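Local coordinates for uncharacterized protein SP1917 (Streptococcus pneumoniae, PDB 3C9P) that is of unknown function, a mostly helical single-chain protein that belongs to the bacterial DUF2200 family, at residues M11-V16 and S47-C52; A19-V24 and E32-V37; S39-Y44 and I74-K79; V83-I88 and I96-K101; D104-G109 and Q113-K118. All coordinates share one frame; numbering follows the deposited sequence.

Interaction 1: M11-V16 and S47-C52; sequences MKFAAV and SDVLAC
Phe-13 brings the CE2/CD2 side of its ring to Cys-52 CB and its CZ to Val-49, in a contact of the start of helix 13-26 with helix 46-52 that includes a cysteine sulfur-aromatic interaction. The geometric evidence is the position of the sulfur: Cys-52 SG lies 5.3 Å from the centroid of the Phe-13 ring and 24° off the ring normal, so it stands above the face but at a distance. The methylene comes nearer than the sulfur, with Cys-52 CB 3.5 Å from Phe-13 CE2. Phe-13 is the first residue of helix 13-26, directly after Lys-12 at the N-cap position. Its CG stands opposite the backbone N (chi1 170°), which carries the ring across to the other helix, where its far end meets Val-49 at about a right angle. The ring is also stacked with Phe-62 of helix 59-64, and Val-49 and Cys-52 touch that same residue, so three helices meet round the Phe-13/Phe-62 pair. Toward the edge of the contact the packing thins: Ala-14 CB is 4.5 Å from Cys-52 O. At the far end of the ring a single methyl branch is met, Phe-13 CZ lying 4.1 Å from Val-49 CG1.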
# COMPACT_ATOMS: atom_id res chain seq x y z
N MSE A 11 -9.11 1.75 -11.94
CA MSE A 11 -9.11 0.27 -11.91
C MSE A 11 -9.73 -0.20 -10.61
O MSE A 11 -9.62 0.46 -9.60
CB MSE A 11 -7.70 -0.27 -12.09
CG MSE A 11 -7.12 0.16 -13.45
SE MSE A 11 -5.36 -0.63 -13.68
CE MSE A 11 -4.66 0.58 -15.09
N LYS A 12 -10.44 -1.33 -10.66
CA LYS A 12 -11.14 -1.82 -9.47
C LYS A 12 -10.19 -2.16 -8.33
O LYS A 12 -9.18 -2.84 -8.53
CB LYS A 12 -12.04 -3.01 -9.82
CG LYS A 12 -13.13 -2.67 -10.84
CD LYS A 12 -14.11 -1.64 -10.33
CE LYS A 12 -15.27 -1.36 -11.34
NZ LYS A 12 -15.47 -2.39 -12.39
N PHE A 13 -10.52 -1.68 -7.12
CA PHE A 13 -9.72 -1.99 -5.94
C PHE A 13 -9.40 -3.48 -5.81
O PHE A 13 -8.26 -3.86 -5.58
CB PHE A 13 -10.42 -1.52 -4.64
CG PHE A 13 -9.74 -2.02 -3.41
CD1 PHE A 13 -8.55 -1.45 -2.97
CD2 PHE A 13 -10.26 -3.12 -2.72
CE1 PHE A 13 -7.89 -1.94 -1.83
CE2 PHE A 13 -9.61 -3.63 -1.61
CZ PHE A 13 -8.42 -3.04 -1.16
N ALA A 14 -10.41 -4.33 -5.93
CA ALA A 14 -10.24 -5.71 -5.53
C ALA A 14 -9.17 -6.42 -6.37
O ALA A 14 -8.25 -7.02 -5.83
CB ALA A 14 -11.58 -6.47 -5.50
N ALA A 15 -9.27 -6.33 -7.70
CA ALA A 15 -8.25 -6.88 -8.58
C ALA A 15 -6.86 -6.32 -8.37
O ALA A 15 -5.87 -7.06 -8.35
CB ALA A 15 -8.65 -6.69 -10.03
N VAL A 16 -6.76 -5.00 -8.24
CA VAL A 16 -5.45 -4.38 -7.99
C VAL A 16 -4.83 -4.88 -6.66
O VAL A 16 -3.63 -5.23 -6.62
CB VAL A 16 -5.51 -2.81 -8.03
CG1 VAL A 16 -4.11 -2.21 -7.74
CG2 VAL A 16 -6.01 -2.34 -9.44
N SER A 47 -10.40 -5.45 8.67
CA SER A 47 -11.73 -5.92 8.26
C SER A 47 -12.35 -4.99 7.21
O SER A 47 -13.11 -5.46 6.36
CB SER A 47 -12.69 -6.09 9.44
OG SER A 47 -12.81 -4.87 10.17
N ASP A 48 -12.04 -3.69 7.31
CA ASP A 48 -12.43 -2.69 6.31
C ASP A 48 -11.81 -3.01 4.95
O ASP A 48 -12.48 -2.99 3.91
CB ASP A 48 -11.97 -1.29 6.73
CG ASP A 48 -12.74 -0.75 7.92
OD1 ASP A 48 -13.87 -1.20 8.16
OD2 ASP A 48 -12.20 0.17 8.60
N VAL A 49 -10.51 -3.28 4.96
CA VAL A 49 -9.81 -3.61 3.71
C VAL A 49 -10.45 -4.85 3.05
O VAL A 49 -10.77 -4.84 1.85
CB VAL A 49 -8.32 -3.86 3.97
CG1 VAL A 49 -7.60 -4.29 2.68
CG2 VAL A 49 -7.65 -2.58 4.60
N LEU A 50 -10.68 -5.90 3.85
CA LEU A 50 -11.29 -7.12 3.35
C LEU A 50 -12.72 -6.91 2.85
O LEU A 50 -13.13 -7.52 1.86
CB LEU A 50 -11.25 -8.22 4.43
CG LEU A 50 -9.83 -8.69 4.77
CD1 LEU A 50 -9.89 -9.82 5.76
CD2 LEU A 50 -9.04 -9.12 3.52
N ALA A 51 -13.48 -6.04 3.52
CA ALA A 51 -14.85 -5.74 3.09
C ALA A 51 -14.86 -5.13 1.68
O ALA A 51 -15.74 -5.43 0.86
CB ALA A 51 -15.57 -4.82 4.11
N CYS A 52 -13.83 -4.32 1.38
CA CYS A 52 -13.71 -3.67 0.07
C CYS A 52 -13.51 -4.64 -1.10
O CYS A 52 -13.75 -4.29 -2.25
CB CYS A 52 -12.57 -2.65 0.06
SG CYS A 52 -12.87 -1.19 1.10

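Interaction 2: A19-V24 and E32-V37; sequences ALIAKV and ESVHQV
Val-34 points at helix 13-26 and sets its two methyl branches against Ile-21 and Val-24, joining segments 19-24 and 32-37, on helices 13-26 and 31-42. The CG2 branch of Val-34 meets Val-24 CG2 at 3.7 Å, the two side chains sliding past each other in opposite directions. Its other flank rests on Ile-21, whose CG1 lies 4.0 Å from Val-34 CB. One residue on, His-35 leaves the backbone along the side of the interface, but its ring swings back, and His-35 CE1 comes 3.8 Å from Ile-21 CD1. The nearly extended chain of Ile-21 (chi2 162°) is what carries CD1 out to the imidazole. The ring's polar atom ND1 is hydrogen-bonded to the OH of Tyr-17, two residues before Ala-19 in helix 13-26, which limits its rotation and satisfies it within this buried contact. Val-37 then turns to helix 112-119. The short segments approach to 9.8 Å between axes, with 127° between their N-to-C directions, and the CA atoms of Ile-21 and Val-34 are 6.5 Å apart. Obliquely crossed helices, more antiparallel than parallel and joined by a short connection, are typical of a helical hairpin, here with an apolar interface.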
# COMPACT_ATOMS: atom_id res chain seq x y z
N ALA A 19 -3.71 -8.50 -6.79
CA ALA A 19 -2.41 -8.60 -7.49
C ALA A 19 -1.22 -8.27 -6.58
O ALA A 19 -0.16 -8.88 -6.73
CB ALA A 19 -2.41 -7.69 -8.74
N LEU A 20 -1.37 -7.30 -5.67
CA LEU A 20 -0.33 -7.02 -4.65
C LEU A 20 -0.06 -8.26 -3.80
O LEU A 20 1.09 -8.68 -3.60
CB LEU A 20 -0.75 -5.88 -3.69
CG LEU A 20 -0.82 -4.40 -4.06
CD1 LEU A 20 -1.24 -3.62 -2.83
CD2 LEU A 20 0.49 -3.88 -4.62
N ILE A 21 -1.14 -8.86 -3.31
CA ILE A 21 -1.06 -10.10 -2.54
C ILE A 21 -0.38 -11.22 -3.32
O ILE A 21 0.47 -11.93 -2.79
CB ILE A 21 -2.46 -10.53 -2.03
CG1 ILE A 21 -2.91 -9.57 -0.93
CG2 ILE A 21 -2.43 -11.99 -1.50
CD1 ILE A 21 -4.35 -9.59 -0.64
N ALA A 22 -0.75 -11.37 -4.59
CA ALA A 22 -0.15 -12.42 -5.41
C ALA A 22 1.36 -12.25 -5.52
O ALA A 22 2.07 -13.24 -5.48
CB ALA A 22 -0.80 -12.46 -6.79
N LYS A 23 1.84 -11.01 -5.70
CA LYS A 23 3.27 -10.69 -5.73
C LYS A 23 3.94 -11.19 -4.46
O LYS A 23 4.99 -11.83 -4.51
CB LYS A 23 3.48 -9.18 -5.85
CG LYS A 23 3.10 -8.60 -7.20
CD LYS A 23 2.69 -7.14 -7.10
CE LYS A 23 2.05 -6.66 -8.41
NZ LYS A 23 1.19 -5.46 -8.17
N VAL A 24 3.34 -10.87 -3.31
CA VAL A 24 3.93 -11.27 -2.04
C VAL A 24 3.89 -12.79 -1.85
O VAL A 24 4.88 -13.41 -1.42
CB VAL A 24 3.27 -10.53 -0.86
CG1 VAL A 24 3.78 -11.07 0.47
CG2 VAL A 24 3.56 -9.03 -0.98
N GLU A 32 -1.86 -11.92 4.93
CA GLU A 32 -2.08 -11.16 6.16
C GLU A 32 -1.09 -10.01 6.32
O GLU A 32 -1.47 -8.95 6.79
CB GLU A 32 -2.05 -12.09 7.40
CG GLU A 32 -2.59 -11.44 8.68
CD GLU A 32 -4.07 -10.95 8.64
OE1 GLU A 32 -4.92 -11.52 7.92
OE2 GLU A 32 -4.39 -9.99 9.38
N SER A 33 0.16 -10.18 5.89
CA SER A 33 1.17 -9.13 6.02
C SER A 33 0.81 -7.88 5.20
O SER A 33 1.07 -6.73 5.62
CB SER A 33 2.55 -9.63 5.59
OG SER A 33 2.87 -10.82 6.26
N VAL A 34 0.24 -8.12 4.03
CA VAL A 34 -0.23 -7.05 3.15
C VAL A 34 -1.36 -6.29 3.80
O VAL A 34 -1.34 -5.04 3.80
CB VAL A 34 -0.67 -7.57 1.75
CG1 VAL A 34 -1.18 -6.41 0.86
CG2 VAL A 34 0.51 -8.24 1.05
N HIS A 35 -2.35 -7.01 4.33
CA HIS A 35 -3.46 -6.35 5.03
C HIS A 35 -2.92 -5.47 6.17
O HIS A 35 -3.41 -4.36 6.37
CB HIS A 35 -4.45 -7.34 5.69
CG HIS A 35 -4.94 -8.43 4.79
ND1 HIS A 35 -5.18 -8.25 3.44
CD2 HIS A 35 -5.28 -9.71 5.06
CE1 HIS A 35 -5.60 -9.40 2.92
NE2 HIS A 35 -5.68 -10.29 3.88
N GLN A 36 -1.97 -6.00 6.93
CA GLN A 36 -1.39 -5.31 8.09
C GLN A 36 -0.70 -3.99 7.69
O GLN A 36 -0.93 -2.96 8.30
CB GLN A 36 -0.45 -6.26 8.87
CG GLN A 36 -1.23 -7.35 9.70
CD GLN A 36 -0.39 -8.53 10.19
OE1 GLN A 36 0.78 -8.70 9.81
NE2 GLN A 36 -1.00 -9.37 11.03
N VAL A 37 0.15 -4.02 6.66
CA VAL A 37 0.83 -2.77 6.24
C VAL A 37 -0.14 -1.78 5.57
O VAL A 37 0.01 -0.57 5.69
CB VAL A 37 2.13 -2.97 5.35
CG1 VAL A 37 3.17 -3.92 6.07
CG2 VAL A 37 1.78 -3.49 3.95

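Interaction 3: S39-Y44 and I74-K79; sequences SWLTGY and IAITGK
The backbones of 39-44 and 74-79 stay well apart: their nearest CA atoms, those of Leu-41 and Ile-76, are 10.1 Å from each other, and long side chains bridge the distance. Segment 39-44 takes in the last residues of helix 31-42 and the turn after it, with Gly-43 leaving helical geometry at a positive phi of 88°. Thr-42 to Tyr-44 form an ST turn across this glycine, in which Thr-42 OG1 accepts from Tyr-44 N, and Ser-39 OG donates to Tyr-44 O in the carbonyl plane at 2.6 Å. Two side-chain bonds thus tie Tyr-44 to the helix end. On the other side, Ile-76, the centre of an inverse gamma turn in the loop leading to strand 79-80, points its side chain at the helix. Trp-40 and Ile-76 approach from opposite directions. The indole CG lies opposite the backbone N (chi1 178°), extending the six-membered ring outward so that it receives the isoleucine at its edge and near its plane; neither face is used by Ile-76. The indole is held at its other end, where NE1 is hydrogen-bonded to Glu-120 OE2. Helix 91-107 adds Leu-102 to the surroundings of Ile-76, and Tyr-119 touches both Trp-40 and Ile-76, making this a small buried junction of loop and helices. Leu-41 contributes less, its CD1 lying 4.3 Å from Ile-76 CD1. That same terminal methyl makes the closer approach to the indole, with Ile-76 CD1 3.9 Å from Trp-40 CZ3.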
# COMPACT_ATOMS: atom_id res chain seq x y z
N SER A 39 -3.42 -1.48 6.34
CA SER A 39 -4.12 -0.94 7.51
C SER A 39 -3.29 0.14 8.25
O SER A 39 -3.78 1.22 8.57
CB SER A 39 -4.45 -2.08 8.47
OG SER A 39 -5.09 -1.57 9.64
N TRP A 40 -2.02 -0.17 8.49
CA TRP A 40 -1.11 0.78 9.13
C TRP A 40 -1.02 2.10 8.37
O TRP A 40 -1.18 3.18 8.94
CB TRP A 40 0.28 0.14 9.28
CG TRP A 40 1.28 1.07 9.88
CD1 TRP A 40 1.44 1.39 11.19
CD2 TRP A 40 2.26 1.81 9.17
NE1 TRP A 40 2.47 2.28 11.35
CE2 TRP A 40 3.00 2.54 10.12
CE3 TRP A 40 2.62 1.88 7.82
CZ2 TRP A 40 4.05 3.37 9.76
CZ3 TRP A 40 3.67 2.72 7.46
CH2 TRP A 40 4.38 3.43 8.43
N LEU A 41 -0.81 2.01 7.06
CA LEU A 41 -0.65 3.19 6.22
C LEU A 41 -1.88 4.07 6.16
O LEU A 41 -1.79 5.31 6.30
CB LEU A 41 -0.28 2.78 4.78
CG LEU A 41 -0.26 3.92 3.76
CD1 LEU A 41 0.89 4.92 4.09
CD2 LEU A 41 -0.09 3.36 2.35
N THR A 42 -3.03 3.45 5.95
CA THR A 42 -4.25 4.17 5.62
C THR A 42 -5.17 4.47 6.81
O THR A 42 -6.00 5.36 6.73
CB THR A 42 -5.07 3.37 4.59
OG1 THR A 42 -5.41 2.13 5.19
CG2 THR A 42 -4.25 3.11 3.30
N GLY A 43 -5.04 3.71 7.90
CA GLY A 43 -5.98 3.84 9.02
C GLY A 43 -7.23 2.96 8.89
O GLY A 43 -8.00 2.87 9.84
N TYR A 44 -7.43 2.33 7.74
CA TYR A 44 -8.49 1.31 7.58
C TYR A 44 -8.20 0.14 8.51
O TYR A 44 -7.03 -0.25 8.64
CB TYR A 44 -8.46 0.74 6.17
CG TYR A 44 -9.13 1.57 5.10
CD1 TYR A 44 -10.49 1.87 5.16
CD2 TYR A 44 -8.41 1.98 3.98
CE1 TYR A 44 -11.11 2.62 4.11
CE2 TYR A 44 -9.00 2.71 2.96
CZ TYR A 44 -10.35 3.03 3.03
OH TYR A 44 -10.91 3.73 1.98
N ILE A 74 5.57 9.61 5.82
CA ILE A 74 6.46 10.58 5.19
C ILE A 74 7.90 10.01 5.13
O ILE A 74 8.70 10.40 4.26
CB ILE A 74 6.42 11.91 5.99
CG1 ILE A 74 4.97 12.48 6.06
CG2 ILE A 74 7.46 12.95 5.52
CD1 ILE A 74 4.20 12.54 4.76
N ALA A 75 8.23 9.11 6.05
CA ALA A 75 9.55 8.46 6.05
C ALA A 75 9.70 7.34 5.02
O ALA A 75 10.82 6.84 4.83
CB ALA A 75 9.88 7.95 7.47
N ILE A 76 8.60 6.93 4.38
CA ILE A 76 8.65 5.96 3.27
C ILE A 76 9.19 6.67 2.02
O ILE A 76 8.43 7.21 1.17
CB ILE A 76 7.28 5.28 2.99
CG1 ILE A 76 6.69 4.68 4.28
CG2 ILE A 76 7.45 4.18 1.93
CD1 ILE A 76 5.16 4.39 4.21
N THR A 77 10.51 6.70 1.92
CA THR A 77 11.20 7.41 0.83
C THR A 77 11.90 6.38 -0.09
O THR A 77 11.93 5.19 0.21
CB THR A 77 12.22 8.42 1.37
OG1 THR A 77 13.17 7.73 2.19
CG2 THR A 77 11.53 9.50 2.21
N GLY A 78 12.46 6.84 -1.20
CA GLY A 78 13.20 5.95 -2.10
C GLY A 78 12.44 5.66 -3.37
O GLY A 78 11.42 6.29 -3.65
N LYS A 79 12.91 4.68 -4.12
CA LYS A 79 12.42 4.40 -5.47
C LYS A 79 11.47 3.23 -5.46
O LYS A 79 11.66 2.27 -4.71
CB LYS A 79 13.58 4.07 -6.41
CG LYS A 79 14.55 5.20 -6.70
CD LYS A 79 13.92 6.27 -7.53
CE LYS A 79 14.39 6.25 -8.97
NZ LYS A 79 14.25 7.63 -9.55

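Interaction 4: V83-I88 and I96-K101; sequences VRIEEI and IRRLDK. With EDO (1,2-ethanediol), chain B.
Ile-85 presses its branches between the side chains of Arg-97, Arg-98 and Lys-101, and this is the densely packed part of the contact. Its CG2 branch lies 3.7 Å from Arg-98 CG, while the other branch reaches on to put Ile-85 CD1 3.7 Å from Lys-101 CB. The partners are all charged residues, yet they meet Ile-85 mainly through aliphatic carbons. Ile-88 adds a second apolar touch, crossing Arg-97 at about a right angle with Ile-88 CD1 3.5 Å from Arg-97 CG. The polar ends are led elsewhere: Arg-98 NH1 forms a salt bridge with Glu-95, and Lys-101 NZ is hydrogen-bonded to Lys-79 O.

Arg-97 bends at its second torsion (chi2 -63°), which turns the guanidinium along its own helix to Asp-100, about one turn on. There Arg-97 NH1 donates to Asp-100 OD2 at 2.9 Å with an angle of 147°, meeting the oxygen nearly along its C-O bond and tilted 19° from the guanidinium plane. Arg-97 NH2 is taken by Ala-3 O, so two partners fix the group. This side is looser and holds a 1,2-ethanediol, probably from the crystallisation liquor: EDO C1 lies at the guanidinium edge, and EDO O2 makes only a weak bond of 3.4 Å to Asp-100 OD1. Ile-80 of strand 79-80 packs on Ile-85, Arg-97 and Asp-100, so the two-stranded antiparallel sheet lies against helix 91-107, while Leu-99 of that helix turns to helices 31-42 and 59-64.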
# COMPACT_ATOMS: atom_id res chain seq x y z
N VAL A 83 10.22 5.46 -9.98
CA VAL A 83 10.20 6.88 -9.61
C VAL A 83 10.50 7.11 -8.12
O VAL A 83 10.35 6.21 -7.29
CB VAL A 83 8.84 7.57 -9.97
CG1 VAL A 83 8.63 7.63 -11.50
CG2 VAL A 83 7.65 6.87 -9.29
N ARG A 84 10.91 8.33 -7.80
CA ARG A 84 11.22 8.68 -6.42
C ARG A 84 9.95 9.09 -5.68
O ARG A 84 9.31 10.08 -6.04
CB ARG A 84 12.26 9.78 -6.37
CG ARG A 84 12.90 9.90 -5.05
CD ARG A 84 14.22 10.67 -5.11
NE ARG A 84 15.33 9.92 -5.71
CZ ARG A 84 15.94 8.87 -5.15
NH1 ARG A 84 15.55 8.41 -3.96
NH2 ARG A 84 16.94 8.28 -5.79
N ILE A 85 9.61 8.35 -4.62
CA ILE A 85 8.29 8.47 -3.96
C ILE A 85 8.09 9.87 -3.41
O ILE A 85 7.06 10.51 -3.65
CB ILE A 85 8.14 7.42 -2.84
CG1 ILE A 85 7.99 6.01 -3.44
CG2 ILE A 85 6.94 7.73 -1.93
CD1 ILE A 85 8.49 4.90 -2.47
N GLU A 86 9.10 10.36 -2.69
CA GLU A 86 9.05 11.69 -2.09
C GLU A 86 8.97 12.85 -3.11
O GLU A 86 8.63 13.97 -2.74
CB GLU A 86 10.22 11.90 -1.13
CG GLU A 86 11.58 11.87 -1.83
CD GLU A 86 12.23 10.49 -1.83
OE1 GLU A 86 11.51 9.46 -1.85
OE2 GLU A 86 13.48 10.41 -1.83
N GLU A 87 9.25 12.58 -4.38
CA GLU A 87 9.17 13.59 -5.45
C GLU A 87 7.92 13.49 -6.30
O GLU A 87 7.78 14.22 -7.30
CB GLU A 87 10.42 13.50 -6.34
CG GLU A 87 11.64 14.02 -5.60
CD GLU A 87 12.94 13.82 -6.36
OE1 GLU A 87 12.91 13.43 -7.55
OE2 GLU A 87 13.99 14.05 -5.73
N ILE A 88 7.00 12.60 -5.94
CA ILE A 88 5.75 12.44 -6.68
C ILE A 88 4.80 13.61 -6.39
O ILE A 88 4.37 13.80 -5.24
CB ILE A 88 5.04 11.08 -6.41
CG1 ILE A 88 5.95 9.91 -6.83
CG2 ILE A 88 3.67 11.02 -7.15
CD1 ILE A 88 5.43 8.54 -6.36
N ILE A 96 -0.30 5.83 -2.98
CA ILE A 96 -0.35 4.54 -3.67
C ILE A 96 1.06 3.96 -3.76
O ILE A 96 1.27 2.77 -3.50
CB ILE A 96 -0.98 4.68 -5.08
CG1 ILE A 96 -2.51 4.85 -4.93
CG2 ILE A 96 -0.59 3.51 -6.02
CD1 ILE A 96 -3.30 5.20 -6.26
N ARG A 97 2.03 4.80 -4.13
CA ARG A 97 3.41 4.34 -4.28
C ARG A 97 4.04 4.05 -2.92
O ARG A 97 4.89 3.18 -2.84
CB ARG A 97 4.25 5.34 -5.07
CG ARG A 97 3.85 5.44 -6.56
CD ARG A 97 4.10 4.09 -7.26
NE ARG A 97 3.87 4.17 -8.70
CZ ARG A 97 2.98 3.45 -9.37
NH1 ARG A 97 2.21 2.57 -8.75
NH2 ARG A 97 2.87 3.60 -10.68
N ARG A 98 3.61 4.74 -1.87
CA ARG A 98 4.09 4.37 -0.52
C ARG A 98 3.61 2.97 -0.15
O ARG A 98 4.40 2.17 0.39
CB ARG A 98 3.65 5.39 0.54
CG ARG A 98 4.36 6.71 0.46
CD ARG A 98 3.75 7.73 1.40
NE ARG A 98 4.54 8.96 1.38
CZ ARG A 98 4.06 10.20 1.49
NH1 ARG A 98 2.76 10.42 1.60
NH2 ARG A 98 4.90 11.22 1.47
N LEU A 99 2.36 2.63 -0.47
CA LEU A 99 1.94 1.21 -0.28
C LEU A 99 2.78 0.22 -1.11
O LEU A 99 3.18 -0.85 -0.61
CB LEU A 99 0.43 1.00 -0.51
CG LEU A 99 -0.03 -0.45 -0.24
CD1 LEU A 99 0.23 -0.86 1.21
CD2 LEU A 99 -1.50 -0.64 -0.62
N ASP A 100 3.06 0.58 -2.35
CA ASP A 100 3.89 -0.29 -3.20
C ASP A 100 5.24 -0.56 -2.57
O ASP A 100 5.76 -1.68 -2.68
CB ASP A 100 4.10 0.27 -4.60
CG ASP A 100 2.83 0.23 -5.46
OD1 ASP A 100 2.04 -0.74 -5.41
OD2 ASP A 100 2.64 1.18 -6.24
N LYS A 101 5.83 0.47 -1.94
CA LYS A 101 7.12 0.34 -1.25
C LYS A 101 7.00 -0.63 -0.06
O LYS A 101 7.87 -1.49 0.12
CB LYS A 101 7.64 1.72 -0.79
CG LYS A 101 9.05 1.73 -0.20
CD LYS A 101 10.08 1.30 -1.23
CE LYS A 101 11.43 1.93 -0.95
NZ LYS A 101 12.41 1.39 -1.95
C1 EDO B . 0.23 0.17 -8.15
O1 EDO B . 1.15 -0.73 -8.77
C2 EDO B . -0.90 -0.64 -7.54
O2 EDO B . -0.46 -1.99 -7.39

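Interaction 5: D104-G109 and Q113-K118; sequences DWLAKG and QQVLEK
Lys-118 crosses Trp-105 at about a right angle, laying the end of its chain over one face of the indole. The methylene CE sits 3.6 Å from the centroid of the Trp-105 six-membered ring and 10° off its normal, a CH-pi contact. The ammonium lies further out: Lys-118 NZ is 4.2 Å from the same centroid and 25° off the normal, which still counts as cation-pi. Bends at the third and fourth torsions of Lys-118 (chi3 -86°) fold the chain down onto the ring. The indole NE1 is hydrogen-bonded to Tyr-119 OH, which restrains its rotation. On the inner side, Val-115 CG2 fits between two residues, 3.5 Å from Trp-105 CB and 3.9 Å from Leu-106 CD2, with Leu-106 and Val-115 also crossing at nearly a right angle.

Helix 91-107 ends in a Schellman motif, defined by bonds from Lys-110 N to Trp-105 O and from Gly-109 N to Leu-106 O, with Gly-109 as the C-prime residue at positive phi; the short turn that follows leads into helix 112-119. At the rim a water donates to both Gly-109 O, at 2.6 Å, and Gln-114 OE1, at 2.9 Å, while the same OE1 also accepts from Thr-111 N. The contact therefore grades from an apolar inner layer to a polar outer one. The ring face covers the lysine's methylenes, and its pi electrons probably favour the nearby positive charge.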
# COMPACT_ATOMS: atom_id res chain seq x y z
N ASP A 104 6.73 -4.00 -1.41
CA ASP A 104 8.05 -4.44 -1.90
C ASP A 104 8.90 -5.02 -0.78
O ASP A 104 9.52 -6.08 -0.97
CB ASP A 104 8.78 -3.33 -2.62
CG ASP A 104 9.89 -3.86 -3.54
OD1 ASP A 104 9.66 -4.86 -4.27
OD2 ASP A 104 10.97 -3.27 -3.50
N TRP A 105 8.91 -4.39 0.39
CA TRP A 105 9.59 -4.98 1.56
C TRP A 105 9.07 -6.38 1.87
O TRP A 105 9.86 -7.27 2.14
CB TRP A 105 9.50 -4.11 2.82
CG TRP A 105 10.33 -2.86 2.77
CD1 TRP A 105 9.87 -1.56 2.78
CD2 TRP A 105 11.77 -2.78 2.73
NE1 TRP A 105 10.93 -0.68 2.74
CE2 TRP A 105 12.10 -1.39 2.70
CE3 TRP A 105 12.80 -3.73 2.70
CZ2 TRP A 105 13.43 -0.94 2.65
CZ3 TRP A 105 14.14 -3.27 2.64
CH2 TRP A 105 14.44 -1.88 2.61
N LEU A 106 7.76 -6.58 1.85
CA LEU A 106 7.18 -7.91 2.07
C LEU A 106 7.63 -8.95 1.02
O LEU A 106 7.94 -10.11 1.39
CB LEU A 106 5.64 -7.85 2.17
CG LEU A 106 5.06 -6.88 3.21
CD1 LEU A 106 3.53 -6.86 3.14
CD2 LEU A 106 5.52 -7.24 4.60
N ALA A 107 7.65 -8.56 -0.26
CA ALA A 107 8.08 -9.44 -1.35
C ALA A 107 9.54 -9.78 -1.20
O ALA A 107 10.01 -10.85 -1.63
CB ALA A 107 7.83 -8.80 -2.70
N LYS A 108 10.26 -8.87 -0.55
CA LYS A 108 11.65 -9.07 -0.25
C LYS A 108 11.92 -9.77 1.10
O LYS A 108 13.06 -9.87 1.53
CB LYS A 108 12.38 -7.74 -0.35
CG LYS A 108 13.06 -7.64 -1.66
CD LYS A 108 12.95 -6.32 -2.32
CE LYS A 108 12.27 -6.57 -3.63
NZ LYS A 108 12.92 -5.81 -4.71
N GLY A 109 10.86 -10.26 1.75
CA GLY A 109 11.06 -11.18 2.88
C GLY A 109 10.93 -10.58 4.27
O GLY A 109 11.12 -11.26 5.28
N GLN A 113 5.68 -6.80 10.89
CA GLN A 113 6.30 -6.24 12.10
C GLN A 113 7.62 -5.52 11.76
O GLN A 113 7.87 -4.38 12.18
CB GLN A 113 6.52 -7.33 13.16
CG GLN A 113 7.09 -6.83 14.50
CD GLN A 113 7.49 -7.96 15.44
OE1 GLN A 113 7.10 -9.12 15.26
NE2 GLN A 113 8.29 -7.63 16.45
N GLN A 114 8.46 -6.18 10.96
CA GLN A 114 9.74 -5.54 10.54
C GLN A 114 9.55 -4.28 9.68
O GLN A 114 10.30 -3.30 9.79
CB GLN A 114 10.60 -6.55 9.77
CG GLN A 114 11.23 -7.60 10.71
CD GLN A 114 11.89 -8.72 9.95
OE1 GLN A 114 11.40 -9.17 8.92
NE2 GLN A 114 13.04 -9.19 10.47
N VAL A 115 8.55 -4.32 8.81
CA VAL A 115 8.22 -3.16 7.99
C VAL A 115 7.75 -1.97 8.84
O VAL A 115 8.24 -0.84 8.65
CB VAL A 115 7.21 -3.53 6.89
CG1 VAL A 115 6.75 -2.29 6.14
CG2 VAL A 115 7.87 -4.49 5.93
N LEU A 116 6.81 -2.20 9.76
CA LEU A 116 6.37 -1.15 10.67
C LEU A 116 7.54 -0.65 11.52
O LEU A 116 7.69 0.55 11.73
CB LEU A 116 5.23 -1.66 11.58
CG LEU A 116 3.77 -1.41 11.13
CD1 LEU A 116 3.48 -1.92 9.74
CD2 LEU A 116 2.75 -2.00 12.18
N GLU A 117 8.37 -1.58 12.00
CA GLU A 117 9.51 -1.19 12.84
C GLU A 117 10.47 -0.28 12.08
O GLU A 117 11.07 0.61 12.67
CB GLU A 117 10.22 -2.41 13.41
CG GLU A 117 9.45 -3.00 14.59
CD GLU A 117 10.14 -4.19 15.22
OE1 GLU A 117 11.36 -4.36 14.98
OE2 GLU A 117 9.46 -4.94 15.95
N LYS A 118 10.57 -0.48 10.77
CA LYS A 118 11.40 0.35 9.90
C LYS A 118 10.95 1.81 9.89
O LYS A 118 11.77 2.72 9.84
CB LYS A 118 11.36 -0.21 8.48
CG LYS A 118 12.36 0.37 7.51
CD LYS A 118 12.34 -0.44 6.18
CE LYS A 118 13.26 -1.68 6.22
NZ LYS A 118 14.72 -1.27 6.38
O HOH W 1 12.54 -11.35 7.46

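Overall arrangement
Interactions 2, 3 and 4 are buried; 1 and 5, partly buried, lie about 21 Å apart between centres, on opposite sides of the chain's centre. Helix 13-26 serves 1 and 2, helix 31-42 serves 2 and 3, and helix 91-107 serves 4 and 5. Interaction 2, apolar apart from its histidine, adjoins 5 where Leu-106 CD1 lies 3.6 Å from Val-34 N. Interactions 3 and 4 meet through a probable backbone bond, Gly-78 O to Ile-85 N at 2.9 Å, and through Glu-86 OE1 at Gly-78 N. Phenyl or indole rings meet a cysteine in 1, its sulfur over the face at a distance, an edge-on methyl in 3 and a cation in 5; interaction 4 uses aliphatic stems.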